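PDB 2B30: hydrolase, putative from Plasmodium vivax, which is of unknown function but belongs to the Cof-like branch of the HAD superfamily and may act as a magnesium-dependent phosphatase. Local coordinates for residues K28-D33 / K60-S65; D241-V246 / S257-S262. All blocks are in the same frame, centred on the assembly; numbering follows the deposited sequence.

Contact 1: residues K28-D33 / K60-S65; sequences KLLLID and KGYMVS. With CA (calcium ion), chain E.
Strands 29-33 and 63-65 run side by side and parallel, pairing L29 with M63, L30 with V64 and L31 with S65. L30 is held through both its backbone N and its backbone O: its N donates to M63 O at 2.8 Å, and its O takes S65 N at 2.9 Å, both bonds nearly along the C=O axis. I32 N continues the pattern to S65 O, while at the K28 end M63 N reaches K28 O at a longer 3.3 Å, from above the carbonyl plane.

The L30 side chain is worth following outward. CB lies near M63 O and V64 CG2; CG, anti to the carbonyl carbon (chi1 -51°), comes 4.1 Å from Y62 CB; CD1 rests 3.9 Å from V64 CG2, and CD2 meets the Y62 ring obliquely. L29 and L31 point to the other face, where L31 CD2 packs 3.8 Å from S65 CB.

At the C-terminal end D33 binds the calcium ion through OD2 at 2.2 Å and, more loosely, OD1 at 2.8 Å; D35 and D248 complete the protein ligands. Helix 288-297 packs on L30 and I32, helix 225-235 on L29, L31 and S65, and strand 243-247 flanks strand 29-33 on its other edge.

Contact 2: residues D241-V246 / S257-S262; sequences DQVLVV and SNFKYS
This is the closing step of a beta-alpha-beta unit of the HAD core: strand 243-247, helix 253-257 and strand 261-264, the two strands parallel. V245 N donates to Y261 O at 3.0 Å, in the carbonyl plane. Y261 itself is the centre of an inverse gamma turn, and one step earlier a water joins the strands, donating to V243 O and accepting from Y261 N.

F259 has CG anti to the carbonyl carbon (chi1 -75°), which brings its ring across to V243. There V243 CG1, anti to its own backbone N, makes a CH-pi contact over one face, 3.8 Å from the ring centroid and displaced toward the rim. Helix 225-235 also packs on F259. V245 CG1 takes the crowded position between N and the carbonyl carbon (chi1 65°), packed against S262 CB and F259 CB. S262 OG turns elsewhere, to L256 O and K277 N.

On the face of the sheet that carries L244 and Y261, the two side chains cross at about a right angle, and D241 O lies at the edge of the tyrosine ring, in its plane. K260 starts extended, passes CG over that ring's face and bends at chi3 (-78°), so that NZ meets D241 OD1 nearly along its C-O axis, a 2.7 Å salt bridge.

Overall arrangement
From the N terminus, the chain runs up strand 29-33 and returns through helices 34-38 and 48-60, and contact 1 closes that crossover by laying strand 63-67 beside the first strand. It then builds the rest of that flank and the separate six-stranded sheet before helix 225-235 leads back to the core. Contact 2 closes a much shorter excursion, through helix 253-257. The two loops neither nest nor cross; they follow in series, yet the centres of the two contacts lie about 11 Å apart, because strand 243-247 takes the other edge of strand 29-33. L31 N and L244 O probably bond across that junction, so contacts 1 and 2 unite four adjacent parallel strands: 63-67, 29-33, 243-247 and 261-264.

Contact 1: residues K28-D33 / K60-S65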
loop_
_atom_site.group_PDB
_atom_site.type_symbol
_atom_site.label_atom_id
_atom_site.label_comp_id
_atom_site.label_asym_id
_atom_site.label_seq_id
_atom_site.Cartn_x
_atom_site.Cartn_y
_atom_site.Cartn_z
ATOM N N LYS A 28 -2.588 4.450 -20.774
ATOM C CA LYS A 28 -2.108 5.821 -20.937
ATOM C C LYS A 28 -0.819 6.142 -20.151
ATOM O O LYS A 28 -0.223 7.206 -20.365
ATOM C CB LYS A 28 -3.233 6.798 -20.561
ATOM C CG LYS A 28 -4.334 6.803 -21.597
ATOM C CD LYS A 28 -5.551 7.608 -21.189
ATOM C CE LYS A 28 -6.658 7.512 -22.262
ATOM N NZ LYS A 28 -7.977 8.091 -21.822
ATOM N N LEU A 29 -0.387 5.231 -19.268
ATOM C CA LEU A 29 0.785 5.448 -18.405
ATOM C C LEU A 29 1.659 4.206 -18.392
ATOM O O LEU A 29 1.177 3.120 -18.057
ATOM C CB LEU A 29 0.352 5.739 -16.968
ATOM C CG LEU A 29 1.136 6.783 -16.159
ATOM C CD1 LEU A 29 0.908 6.569 -14.661
ATOM C CD2 LEU A 29 2.610 6.813 -16.462
ATOM N N LEU A 30 2.937 4.362 -18.747
ATOM C CA LEU A 30 3.903 3.262 -18.662
ATOM C C LEU A 30 4.783 3.464 -17.433
ATOM O O LEU A 30 5.513 4.454 -17.346
ATOM C CB LEU A 30 4.772 3.172 -19.925
ATOM C CG LEU A 30 4.070 3.140 -21.291
ATOM C CD1 LEU A 30 5.096 3.014 -22.430
ATOM C CD2 LEU A 30 3.029 2.023 -21.381
ATOM N N LEU A 31 4.706 2.524 -16.493
ATOM C CA LEU A 31 5.490 2.562 -15.267
ATOM C C LEU A 31 6.545 1.460 -15.304
ATOM O O LEU A 31 6.235 0.285 -15.159
ATOM C CB LEU A 31 4.581 2.384 -14.053
ATOM C CG LEU A 31 3.449 3.407 -13.867
ATOM C CD1 LEU A 31 2.697 3.034 -12.623
ATOM C CD2 LEU A 31 3.926 4.880 -13.785
ATOM N N ILE A 32 7.800 1.854 -15.476
ATOM C CA ILE A 32 8.869 0.933 -15.818
ATOM C C ILE A 32 9.897 0.914 -14.713
ATOM O O ILE A 32 10.446 1.960 -14.360
ATOM C CB ILE A 32 9.559 1.389 -17.106
ATOM C CG1 ILE A 32 8.515 1.646 -18.200
ATOM C CG2 ILE A 32 10.610 0.358 -17.547
ATOM C CD1 ILE A 32 9.116 2.122 -19.524
ATOM N N ASP A 33 10.168 -0.264 -14.164
ATOM C CA ASP A 33 11.264 -0.414 -13.198
ATOM C C ASP A 33 12.603 -0.251 -13.914
ATOM O O ASP A 33 12.703 -0.527 -15.108
ATOM C CB ASP A 33 11.188 -1.775 -12.512
ATOM C CG ASP A 33 12.322 -2.009 -11.535
ATOM O OD1 ASP A 33 12.661 -1.106 -10.732
ATOM O OD2 ASP A 33 12.885 -3.116 -11.567
ATOM N N LYS A 60 4.136 8.069 -29.606
ATOM C CA LYS A 60 2.772 7.547 -29.732
ATOM C C LYS A 60 1.820 8.170 -28.707
ATOM O O LYS A 60 0.608 7.974 -28.784
ATOM C CB LYS A 60 2.753 6.019 -29.579
ATOM C CG LYS A 60 3.563 5.260 -30.615
ATOM C CD LYS A 60 2.748 4.847 -31.821
ATOM C CE LYS A 60 3.359 3.643 -32.525
ATOM N NZ LYS A 60 2.303 2.827 -33.178
ATOM N N GLY A 61 2.371 8.896 -27.735
ATOM C CA GLY A 61 1.573 9.725 -26.826
ATOM C C GLY A 61 1.439 9.190 -25.413
ATOM O O GLY A 61 0.639 9.719 -24.632
ATOM N N TYR A 62 2.220 8.159 -25.079
ATOM C CA TYR A 62 2.195 7.555 -23.747
ATOM C C TYR A 62 3.019 8.384 -22.767
ATOM O O TYR A 62 4.100 8.855 -23.104
ATOM C CB TYR A 62 2.726 6.107 -23.776
ATOM C CG TYR A 62 1.895 5.182 -24.633
ATOM C CD1 TYR A 62 0.783 4.537 -24.118
ATOM C CD2 TYR A 62 2.209 4.971 -25.971
ATOM C CE1 TYR A 62 0.006 3.696 -24.914
ATOM C CE2 TYR A 62 1.439 4.147 -26.771
ATOM C CZ TYR A 62 0.340 3.511 -26.241
ATOM O OH TYR A 62 -0.420 2.690 -27.042
ATOM N N MET A 63 2.491 8.560 -21.560
ATOM C CA MET A 63 3.237 9.140 -20.459
ATOM C C MET A 63 4.078 8.027 -19.874
ATOM O O MET A 63 3.590 6.912 -19.641
ATOM C CB MET A 63 2.313 9.708 -19.382
ATOM C CG MET A 63 3.074 10.336 -18.212
ATOM S SD MET A 63 2.093 11.450 -17.188
ATOM C CE MET A 63 1.840 12.858 -18.287
ATOM N N VAL A 64 5.347 8.330 -19.645
ATOM C CA VAL A 64 6.293 7.336 -19.202
ATOM C C VAL A 64 6.902 7.821 -17.900
ATOM O O VAL A 64 7.323 8.979 -17.788
ATOM C CB VAL A 64 7.372 7.135 -20.262
ATOM C CG1 VAL A 64 8.554 6.338 -19.722
ATOM C CG2 VAL A 64 6.771 6.462 -21.478
ATOM N N SER A 65 6.919 6.931 -16.914
ATOM C CA SER A 65 7.512 7.219 -15.617
ATOM C C SER A 65 8.322 6.016 -15.150
ATOM O O SER A 65 7.818 4.899 -15.047
ATOM C CB SER A 65 6.438 7.553 -14.579
ATOM O OG SER A 65 7.007 7.572 -13.280
HETATM CA CA CA E . 14.402 -3.207 -9.946
#

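Contact 2: residues D241-V246 / S257-S262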
loop_
_atom_site.group_PDB
_atom_site.type_symbol
_atom_site.label_atom_id
_atom_site.label_comp_id
_atom_site.label_asym_id
_atom_site.label_seq_id
_atom_site.Cartn_x
_atom_site.Cartn_y
_atom_site.Cartn_z
ATOM N N ASP A 241 -7.044 1.180 -14.194
ATOM C CA ASP A 241 -7.330 0.640 -15.536
ATOM C C ASP A 241 -6.283 1.014 -16.584
ATOM O O ASP A 241 -5.971 0.211 -17.455
ATOM C CB ASP A 241 -8.671 1.213 -16.065
ATOM C CG ASP A 241 -9.848 0.272 -15.897
ATOM O OD1 ASP A 241 -9.671 -0.961 -15.772
ATOM O OD2 ASP A 241 -10.984 0.786 -15.920
ATOM N N GLN A 242 -5.805 2.258 -16.535
ATOM C CA GLN A 242 -4.970 2.823 -17.599
ATOM C C GLN A 242 -3.471 2.703 -17.355
ATOM O O GLN A 242 -2.678 3.214 -18.132
ATOM C CB GLN A 242 -5.327 4.289 -17.790
ATOM C CG GLN A 242 -6.765 4.488 -18.193
ATOM C CD GLN A 242 -7.192 5.922 -18.104
ATOM O OE1 GLN A 242 -6.822 6.623 -17.172
ATOM N NE2 GLN A 242 -7.985 6.369 -19.071
ATOM N N VAL A 243 -3.085 2.013 -16.293
ATOM C CA VAL A 243 -1.694 1.966 -15.881
ATOM C C VAL A 243 -1.092 0.613 -16.213
ATOM O O VAL A 243 -1.605 -0.406 -15.752
ATOM C CB VAL A 243 -1.584 2.213 -14.360
ATOM C CG1 VAL A 243 -0.154 2.064 -13.897
ATOM C CG2 VAL A 243 -2.121 3.597 -14.013
ATOM N N LEU A 244 -0.016 0.604 -17.004
ATOM C CA LEU A 244 0.760 -0.613 -17.228
ATOM C C LEU A 244 2.109 -0.522 -16.536
ATOM O O LEU A 244 2.846 0.447 -16.719
ATOM C CB LEU A 244 0.983 -0.896 -18.714
ATOM C CG LEU A 244 1.961 -2.061 -18.999
ATOM C CD1 LEU A 244 1.362 -3.044 -19.964
ATOM C CD2 LEU A 244 3.313 -1.579 -19.491
ATOM N N VAL A 245 2.443 -1.573 -15.793
ATOM C CA VAL A 245 3.611 -1.576 -14.922
ATOM C C VAL A 245 4.423 -2.867 -15.103
ATOM O O VAL A 245 3.856 -3.929 -15.385
ATOM C CB VAL A 245 3.186 -1.381 -13.439
ATOM C CG1 VAL A 245 2.360 -2.538 -12.945
ATOM C CG2 VAL A 245 4.391 -1.186 -12.544
ATOM N N VAL A 246 5.742 -2.761 -14.949
ATOM C CA VAL A 246 6.634 -3.899 -15.119
ATOM C C VAL A 246 7.809 -3.823 -14.122
ATOM O O VAL A 246 8.356 -2.750 -13.880
ATOM C CB VAL A 246 7.094 -4.042 -16.628
ATOM C CG1 VAL A 246 7.876 -2.840 -17.096
ATOM C CG2 VAL A 246 7.899 -5.318 -16.843
ATOM N N SER A 257 1.116 -5.831 -7.512
ATOM C CA SER A 257 -0.113 -6.385 -6.924
ATOM C C SER A 257 -1.342 -5.524 -7.178
ATOM O O SER A 257 -2.399 -6.050 -7.513
ATOM C CB SER A 257 0.047 -6.567 -5.413
ATOM O OG SER A 257 0.989 -7.584 -5.119
ATOM N N ASN A 258 -1.206 -4.210 -7.014
ATOM C CA ASN A 258 -2.360 -3.304 -7.062
ATOM C C ASN A 258 -2.733 -2.779 -8.450
ATOM O O ASN A 258 -3.718 -2.055 -8.600
ATOM C CB ASN A 258 -2.157 -2.136 -6.098
ATOM C CG ASN A 258 -2.017 -2.591 -4.662
ATOM O OD1 ASN A 258 -0.951 -3.011 -4.254
ATOM N ND2 ASN A 258 -3.089 -2.509 -3.894
ATOM N N PHE A 259 -1.966 -3.144 -9.467
ATOM C CA PHE A 259 -2.305 -2.764 -10.821
ATOM C C PHE A 259 -2.727 -3.981 -11.637
ATOM O O PHE A 259 -2.377 -5.119 -11.299
ATOM C CB PHE A 259 -1.146 -2.012 -11.447
ATOM C CG PHE A 259 -1.011 -0.610 -10.933
ATOM C CD1 PHE A 259 -2.008 0.334 -11.190
ATOM C CD2 PHE A 259 0.094 -0.224 -10.185
ATOM C CE1 PHE A 259 -1.907 1.638 -10.708
ATOM C CE2 PHE A 259 0.198 1.076 -9.693
ATOM C CZ PHE A 259 -0.808 2.006 -9.956
ATOM N N LYS A 260 -3.520 -3.733 -12.682
ATOM C CA LYS A 260 -4.144 -4.797 -13.467
ATOM C C LYS A 260 -3.218 -5.279 -14.554
ATOM O O LYS A 260 -3.060 -6.478 -14.741
ATOM C CB LYS A 260 -5.460 -4.326 -14.108
ATOM C CG LYS A 260 -6.229 -5.442 -14.849
ATOM C CD LYS A 260 -7.359 -4.892 -15.699
ATOM C CE LYS A 260 -8.551 -4.525 -14.876
ATOM N NZ LYS A 260 -9.514 -3.657 -15.604
ATOM N N TYR A 261 -2.629 -4.348 -15.292
ATOM C CA TYR A 261 -1.719 -4.713 -16.368
ATOM C C TYR A 261 -0.296 -4.679 -15.842
ATOM O O TYR A 261 0.510 -3.839 -16.253
ATOM C CB TYR A 261 -1.929 -3.807 -17.587
ATOM C CG TYR A 261 -3.366 -3.856 -18.024
ATOM C CD1 TYR A 261 -3.903 -5.013 -18.571
ATOM C CD2 TYR A 261 -4.208 -2.776 -17.834
ATOM C CE1 TYR A 261 -5.239 -5.080 -18.936
ATOM C CE2 TYR A 261 -5.537 -2.832 -18.202
ATOM C CZ TYR A 261 -6.049 -3.978 -18.745
ATOM O OH TYR A 261 -7.384 -4.007 -19.093
ATOM N N SER A 262 -0.014 -5.610 -14.926
ATOM C CA SER A 262 1.274 -5.685 -14.251
ATOM C C SER A 262 2.040 -6.890 -14.742
ATOM O O SER A 262 1.504 -8.006 -14.839
ATOM C CB SER A 262 1.111 -5.740 -12.726
ATOM O OG SER A 262 0.501 -6.945 -12.292
HETATM O O HOH W 1 -3.655 -1.531 -14.732
#